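Local atomic coordinates of packaging enzyme P4 (Pseudomonas phage phi13, PDB entry 4BLP), a protein that probably hydrolyses nucleoside triphosphates as a hexameric RecA-like helicase motor that drives RNA into the viral procapsid during genome packaging. Residues D[77-90]-D[198-210]. Numbering follows the deposited sequence.
Sequences VDKDALSTLAAALV and AVALLLATADYRV
Across the contact, the Tyr-208 hydroxyl is linked by one water to the backbone O of Leu-89: the water sits 2.6 Å from Tyr-208 OH and donates to Leu-89 O. The methyl of Ala-206 borders the CD1/CE1 side of the ring, with the water beyond it near OH, while Leu-203 CD2 covers one face off-centre, at a height of 3.8 Å. Tyrosine suits this place because its ring packs on leucine while its hydroxyl meets the water.

The helices 79-90 and 198-205 approach to 8.8 Å between axes and cross at -60°. Leu-202 is a knob in a hole formed by Leu-82, Leu-85, Ala-86 and Leu-89; its CD2 does the work, pressing 3.4 Å from Ala-86 N. Alanine at 86 lets the helices come close, and its CB meets Thr-205 CG2 at 3.4 Å, tighter than usual for two carbons. Thr-205 OG1 lies beside the backbone N (chi1 -62°), which leaves CG2 anti to that N and facing Ala-86 CB; the hydroxyl turns back to Leu-201 O, 2.7 Å from OG1, and is satisfied within its own helix. Leu-82 lays its two methyls beside that OG1 and sets CD1 against Leu-201 CB. Farther along, Leu-89 CD2 and Val-90 CG2 both close on the small Ala-206 CB. A Schellman motif, with Asp-207 at positive phi and Tyr-208 N bonded to Leu-203 O, ends helix 198-205.

At the other end Val-77 touches Leu-201 as well as Ile-66 and Phe-68 of strand 65-70. Phe-99 of helix 95-101 packs on Leu-89 and Leu-203. Helix 193-205 thus lies between helix 79-91 and strand 170-173 of the large mixed sheet, joining the helix that follows strand 73-78 of the small antiparallel sheet to the P-loop NTPase core.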
ATOM      1  N   VAL D  77      27.217   6.785  11.238  1.00  7.54           N
ATOM      2  CA  VAL D  77      28.579   6.295  11.428  1.00  8.55           C
ATOM      3  C   VAL D  77      29.241   7.296  12.421  1.00 10.97           C
ATOM      4  O   VAL D  77      29.082   8.523  12.263  1.00  9.47           O
ATOM      5  CB  VAL D  77      29.399   6.093  10.130  1.00 13.71           C
ATOM      6  CG1 VAL D  77      29.466   7.372   9.315  1.00 15.13           C
ATOM      7  CG2 VAL D  77      30.824   5.588  10.459  1.00 13.76           C
ATOM      8  N   ASP D  78      29.908   6.785  13.459  1.00  9.54           N
ATOM      9  CA  ASP D  78      30.632   7.675  14.378  1.00  8.42           C
ATOM     10  C   ASP D  78      32.120   7.575  14.040  1.00 12.56           C
ATOM     11  O   ASP D  78      32.734   6.513  14.196  1.00 11.43           O
ATOM     12  CB  ASP D  78      30.345   7.353  15.853  1.00  9.86           C
ATOM     13  CG  ASP D  78      30.950   8.454  16.754  1.00 15.93           C
ATOM     14  OD1 ASP D  78      32.175   8.484  16.900  1.00 14.80           O
ATOM     15  OD2 ASP D  78      30.206   9.384  17.156  1.00 17.71           O
ATOM     16  N   LYS D  79      32.703   8.697  13.548  1.00 11.00           N
ATOM     17  CA  LYS D  79      34.107   8.746  13.121  1.00 10.37           C
ATOM     18  C   LYS D  79      35.081   8.502  14.267  1.00 14.41           C
ATOM     19  O   LYS D  79      36.177   8.005  14.012  1.00 13.99           O
ATOM     20  CB  LYS D  79      34.416  10.136  12.501  1.00 10.66           C
ATOM     21  CG  LYS D  79      33.665  10.305  11.173  1.00 12.68           C
ATOM     22  CD  LYS D  79      34.016  11.677  10.535  1.00 22.39           C
ATOM     23  CE  LYS D  79      33.171  12.759  11.159  1.00 43.53           C
ATOM     24  NZ  LYS D  79      33.573  14.117  10.686  1.00 48.17           N
ATOM     25  N   ASP D  80      34.721   8.896  15.512  1.00 10.57           N
ATOM     26  CA  ASP D  80      35.626   8.734  16.643  1.00 11.74           C
ATOM     27  C   ASP D  80      35.614   7.275  17.135  1.00 15.42           C
ATOM     28  O   ASP D  80      36.686   6.724  17.477  1.00 13.51           O
ATOM     29  CB  ASP D  80      35.270   9.698  17.779  1.00 12.81           C
ATOM     30  CG  ASP D  80      35.607  11.140  17.471  1.00 14.35           C
ATOM     31  OD1 ASP D  80      36.212  11.392  16.399  1.00 13.64           O
ATOM     32  OD2 ASP D  80      35.247  12.006  18.280  1.00 16.19           O
ATOM     33  N   ALA D  81      34.417   6.660  17.193  1.00 11.07           N
ATOM     34  CA  ALA D  81      34.340   5.227  17.542  1.00  9.88           C
ATOM     35  C   ALA D  81      35.106   4.432  16.471  1.00 12.25           C
ATOM     36  O   ALA D  81      35.884   3.532  16.800  1.00 11.98           O
ATOM     37  CB  ALA D  81      32.883   4.771  17.624  1.00 10.84           C
ATOM     38  N   LEU D  82      34.947   4.830  15.183  1.00  9.30           N
ATOM     39  CA  LEU D  82      35.642   4.145  14.107  1.00  9.73           C
ATOM     40  C   LEU D  82      37.156   4.273  14.230  1.00 13.35           C
ATOM     41  O   LEU D  82      37.857   3.268  14.094  1.00 12.44           O
ATOM     42  CB  LEU D  82      35.183   4.689  12.737  1.00  9.70           C
ATOM     43  CG  LEU D  82      35.956   4.139  11.538  1.00 12.91           C
ATOM     44  CD1 LEU D  82      35.765   2.579  11.400  1.00 12.81           C
ATOM     45  CD2 LEU D  82      35.531   4.881  10.229  1.00 14.32           C
ATOM     46  N   SER D  83      37.668   5.509  14.380  1.00 11.52           N
ATOM     47  CA  SER D  83      39.123   5.690  14.415  1.00 12.03           C
ATOM     48  C   SER D  83      39.719   5.025  15.646  1.00 14.22           C
ATOM     49  O   SER D  83      40.761   4.366  15.519  1.00 15.87           O
ATOM     50  CB  SER D  83      39.487   7.180  14.344  1.00 15.86           C
ATOM     51  OG  SER D  83      38.983   7.823  15.496  1.00 22.65           O
ATOM     52  N   THR D  84      39.062   5.135  16.817  1.00 13.25           N
ATOM     53  CA  THR D  84      39.570   4.537  18.062  1.00 14.45           C
ATOM     54  C   THR D  84      39.645   2.997  17.939  1.00 14.19           C
ATOM     55  O   THR D  84      40.666   2.383  18.281  1.00 14.00           O
ATOM     56  CB  THR D  84      38.644   4.923  19.264  1.00 20.58           C
ATOM     57  OG1 THR D  84      38.775   6.316  19.463  1.00 27.07           O
ATOM     58  CG2 THR D  84      39.073   4.210  20.591  1.00 23.40           C
ATOM     59  N   LEU D  85      38.543   2.385  17.529  1.00 11.49           N
ATOM     60  CA  LEU D  85      38.489   0.927  17.431  1.00 11.81           C
ATOM     61  C   LEU D  85      39.347   0.415  16.275  1.00 14.59           C
ATOM     62  O   LEU D  85      39.964  -0.632  16.403  1.00 13.40           O
ATOM     63  CB  LEU D  85      37.024   0.456  17.307  1.00 10.89           C
ATOM     64  CG  LEU D  85      36.165   0.656  18.594  1.00 16.83           C
ATOM     65  CD1 LEU D  85      34.720   0.165  18.349  1.00 17.67           C
ATOM     66  CD2 LEU D  85      36.694  -0.220  19.705  1.00 22.33           C
ATOM     67  N   ALA D  86      39.434   1.165  15.156  1.00 11.43           N
ATOM     68  CA  ALA D  86      40.316   0.692  14.076  1.00 12.55           C
ATOM     69  C   ALA D  86      41.783   0.681  14.544  1.00 15.13           C
ATOM     70  O   ALA D  86      42.539  -0.201  14.156  1.00 13.19           O
ATOM     71  CB  ALA D  86      40.174   1.571  12.855  1.00 14.02           C
ATOM     72  N   ALA D  87      42.195   1.686  15.351  1.00 12.54           N
ATOM     73  CA  ALA D  87      43.588   1.733  15.852  1.00 13.40           C
ATOM     74  C   ALA D  87      43.841   0.518  16.765  1.00 16.74           C
ATOM     75  O   ALA D  87      44.925  -0.101  16.726  1.00 15.98           O
ATOM     76  CB  ALA D  87      43.828   3.035  16.613  1.00 14.24           C
ATOM     77  N   ALA D  88      42.825   0.177  17.593  1.00 12.28           N
ATOM     78  CA  ALA D  88      42.900  -1.002  18.461  1.00 13.20           C
ATOM     79  C   ALA D  88      43.013  -2.287  17.588  1.00 16.27           C
ATOM     80  O   ALA D  88      43.814  -3.151  17.897  1.00 14.91           O
ATOM     81  CB  ALA D  88      41.669  -1.065  19.370  1.00 14.23           C
ATOM     82  N   LEU D  89      42.276  -2.366  16.465  1.00 12.51           N
ATOM     83  CA  LEU D  89      42.343  -3.533  15.580  1.00 11.23           C
ATOM     84  C   LEU D  89      43.738  -3.651  14.932  1.00 14.45           C
ATOM     85  O   LEU D  89      44.301  -4.758  14.869  1.00 12.56           O
ATOM     86  CB  LEU D  89      41.256  -3.418  14.511  1.00 10.09           C
ATOM     87  CG  LEU D  89      41.266  -4.438  13.364  1.00 12.17           C
ATOM     88  CD1 LEU D  89      41.148  -5.906  13.914  1.00 11.39           C
ATOM     89  CD2 LEU D  89      40.116  -4.123  12.380  1.00 11.21           C
ATOM     90  N   VAL D  90      44.307  -2.499  14.475  1.00 11.66           N
ATOM     91  CA  VAL D  90      45.674  -2.475  13.899  1.00 12.91           C
ATOM     92  C   VAL D  90      46.684  -3.021  14.946  1.00 18.04           C
ATOM     93  O   VAL D  90      47.605  -3.775  14.620  1.00 17.31           O
ATOM     94  CB  VAL D  90      46.062  -1.027  13.453  1.00 16.31           C
ATOM     95  CG1 VAL D  90      47.562  -0.898  13.149  1.00 17.87           C
ATOM     96  CG2 VAL D  90      45.247  -0.592  12.249  1.00 15.99           C
ATOM     97  N   ALA D 198      29.947  -1.717   9.939  1.00  8.13           N
ATOM     98  CA  ALA D 198      30.939  -1.372  10.954  1.00  8.60           C
ATOM     99  C   ALA D 198      32.187  -2.245  10.777  1.00 10.43           C
ATOM    100  O   ALA D 198      33.313  -1.722  10.775  1.00 10.38           O
ATOM    101  CB  ALA D 198      30.338  -1.550  12.357  1.00  9.10           C
ATOM    102  N   VAL D 199      31.989  -3.567  10.614  1.00  8.10           N
ATOM    103  CA  VAL D 199      33.120  -4.502  10.466  1.00  8.71           C
ATOM    104  C   VAL D 199      33.906  -4.142   9.189  1.00 10.24           C
ATOM    105  O   VAL D 199      35.142  -4.109   9.218  1.00  9.27           O
ATOM    106  CB  VAL D 199      32.629  -5.979  10.470  1.00  9.90           C
ATOM    107  CG1 VAL D 199      33.727  -6.950  10.048  1.00 10.58           C
ATOM    108  CG2 VAL D 199      32.136  -6.339  11.869  1.00  9.12           C
ATOM    109  N   ALA D 200      33.192  -3.876   8.091  1.00  8.39           N
ATOM    110  CA  ALA D 200      33.842  -3.476   6.825  1.00  8.44           C
ATOM    111  C   ALA D 200      34.661  -2.206   6.994  1.00  9.84           C
ATOM    112  O   ALA D 200      35.826  -2.155   6.553  1.00  9.29           O
ATOM    113  CB  ALA D 200      32.782  -3.277   5.730  1.00  8.17           C
ATOM    114  N   LEU D 201      34.060  -1.163   7.590  1.00  9.07           N
ATOM    115  CA  LEU D 201      34.775   0.118   7.779  1.00  8.90           C
ATOM    116  C   LEU D 201      35.974  -0.053   8.708  1.00 10.85           C
ATOM    117  O   LEU D 201      37.018   0.556   8.472  1.00 10.32           O
ATOM    118  CB  LEU D 201      33.827   1.192   8.336  1.00  8.50           C
ATOM    119  CG  LEU D 201      32.704   1.581   7.333  1.00  9.37           C
ATOM    120  CD1 LEU D 201      31.740   2.591   7.984  1.00  9.93           C
ATOM    121  CD2 LEU D 201      33.351   2.200   6.034  1.00  9.80           C
ATOM    122  N   LEU D 202      35.831  -0.862   9.772  1.00  9.46           N
ATOM    123  CA  LEU D 202      36.967  -1.094  10.687  1.00  8.73           C
ATOM    124  C   LEU D 202      38.131  -1.785   9.976  1.00 11.30           C
ATOM    125  O   LEU D 202      39.288  -1.336  10.087  1.00 11.61           O
ATOM    126  CB  LEU D 202      36.506  -1.916  11.906  1.00  8.51           C
ATOM    127  CG  LEU D 202      35.722  -1.106  12.948  1.00  9.33           C
ATOM    128  CD1 LEU D 202      34.874  -2.081  13.860  1.00  9.99           C
ATOM    129  CD2 LEU D 202      36.678  -0.291  13.797  1.00  9.24           C
ATOM    130  N   LEU D 203      37.847  -2.849   9.242  1.00  9.77           N
ATOM    131  CA  LEU D 203      38.872  -3.582   8.502  1.00  9.48           C
ATOM    132  C   LEU D 203      39.530  -2.704   7.434  1.00 11.60           C
ATOM    133  O   LEU D 203      40.737  -2.683   7.341  1.00 11.72           O
ATOM    134  CB  LEU D 203      38.250  -4.810   7.841  1.00  9.11           C
ATOM    135  CG  LEU D 203      37.940  -5.955   8.814  1.00 10.59           C
ATOM    136  CD1 LEU D 203      36.983  -6.904   8.173  1.00 11.51           C
ATOM    137  CD2 LEU D 203      39.257  -6.686   9.294  1.00 12.45           C
ATOM    138  N   ALA D 204      38.741  -1.952   6.658  1.00  9.66           N
ATOM    139  CA  ALA D 204      39.314  -1.090   5.611  1.00 10.10           C
ATOM    140  C   ALA D 204      40.164   0.029   6.230  1.00 12.74           C
ATOM    141  O   ALA D 204      41.257   0.344   5.724  1.00 12.80           O
ATOM    142  CB  ALA D 204      38.188  -0.516   4.751  1.00 10.66           C
ATOM    143  N   THR D 205      39.700   0.608   7.354  1.00 10.11           N
ATOM    144  CA  THR D 205      40.449   1.673   8.047  1.00  9.84           C
ATOM    145  C   THR D 205      41.777   1.099   8.566  1.00 15.59           C
ATOM    146  O   THR D 205      42.807   1.821   8.576  1.00 13.84           O
ATOM    147  CB  THR D 205      39.582   2.292   9.166  1.00 12.35           C
ATOM    148  OG1 THR D 205      38.425   2.890   8.544  1.00 12.21           O
ATOM    149  CG2 THR D 205      40.311   3.393   9.969  1.00  9.97           C
ATOM    150  N   ALA D 206      41.749  -0.203   8.978  1.00 13.07           N
ATOM    151  CA  ALA D 206      42.940  -0.943   9.464  1.00 13.26           C
ATOM    152  C   ALA D 206      43.803  -1.481   8.323  1.00 17.90           C
ATOM    153  O   ALA D 206      44.691  -2.319   8.557  1.00 18.75           O
ATOM    154  CB  ALA D 206      42.503  -2.080  10.375  1.00 13.15           C
ATOM    155  N   ASP D 207      43.553  -0.998   7.098  1.00 14.67           N
ATOM    156  CA  ASP D 207      44.326  -1.261   5.873  1.00 15.57           C
ATOM    157  C   ASP D 207      44.209  -2.702   5.342  1.00 18.42           C
ATOM    158  O   ASP D 207      45.130  -3.190   4.676  1.00 18.18           O
ATOM    159  CB  ASP D 207      45.832  -0.899   6.052  1.00 19.76           C
ATOM    160  CG  ASP D 207      46.549  -0.594   4.740  1.00 38.47           C
ATOM    161  OD1 ASP D 207      45.868  -0.174   3.764  1.00 39.57           O
ATOM    162  OD2 ASP D 207      47.774  -0.828   4.667  1.00 46.74           O
ATOM    163  N   TYR D 208      43.071  -3.371   5.611  1.00 13.12           N
ATOM    164  CA  TYR D 208      42.782  -4.667   5.012  1.00 11.11           C
ATOM    165  C   TYR D 208      42.097  -4.457   3.674  1.00 13.42           C
ATOM    166  O   TYR D 208      41.231  -3.582   3.558  1.00 12.60           O
ATOM    167  CB  TYR D 208      41.821  -5.489   5.901  1.00 12.02           C
ATOM    168  CG  TYR D 208      42.439  -6.056   7.145  1.00 14.90           C
ATOM    169  CD1 TYR D 208      42.611  -5.272   8.281  1.00 17.09           C
ATOM    170  CD2 TYR D 208      42.809  -7.388   7.208  1.00 18.33           C
ATOM    171  CE1 TYR D 208      43.213  -5.785   9.432  1.00 20.16           C
ATOM    172  CE2 TYR D 208      43.383  -7.923   8.362  1.00 20.80           C
ATOM    173  CZ  TYR D 208      43.615  -7.106   9.459  1.00 22.93           C
ATOM    174  OH  TYR D 208      44.152  -7.636  10.611  1.00 23.41           O
ATOM    175  N   ARG D 209      42.414  -5.310   2.693  1.00 11.04           N
ATOM    176  CA  ARG D 209      41.623  -5.359   1.467  1.00 11.61           C
ATOM    177  C   ARG D 209      40.449  -6.226   1.841  1.00 13.40           C
ATOM    178  O   ARG D 209      40.624  -7.437   2.010  1.00 13.55           O
ATOM    179  CB  ARG D 209      42.404  -5.950   0.261  1.00 15.06           C
ATOM    180  CG  ARG D 209      41.485  -6.189  -0.972  1.00 18.22           C
ATOM    181  CD  ARG D 209      40.808  -4.907  -1.516  1.00 18.03           C
ATOM    182  NE  ARG D 209      41.815  -3.922  -1.927  1.00 17.27           N
ATOM    183  CZ  ARG D 209      41.917  -2.691  -1.442  1.00 24.67           C
ATOM    184  NH1 ARG D 209      40.992  -2.218  -0.611  1.00 20.69           N
ATOM    185  NH2 ARG D 209      42.919  -1.907  -1.817  1.00 19.35           N
ATOM    186  N   VAL D 210      39.278  -5.611   2.001  1.00 11.11           N
ATOM    187  CA  VAL D 210      38.098  -6.332   2.482  1.00 11.24           C
ATOM    188  C   VAL D 210      37.072  -6.455   1.373  1.00 14.25           C
ATOM    189  O   VAL D 210      36.770  -5.488   0.661  1.00 14.96           O
ATOM    190  CB  VAL D 210      37.507  -5.663   3.783  1.00 15.74           C
ATOM    191  CG1 VAL D 210      37.356  -4.157   3.652  1.00 15.95           C
ATOM    192  CG2 VAL D 210      36.174  -6.292   4.206  1.00 14.80           C
TER
HETATM  193  O   HOH W   1      45.021  -5.918  12.397  1.00 26.65           O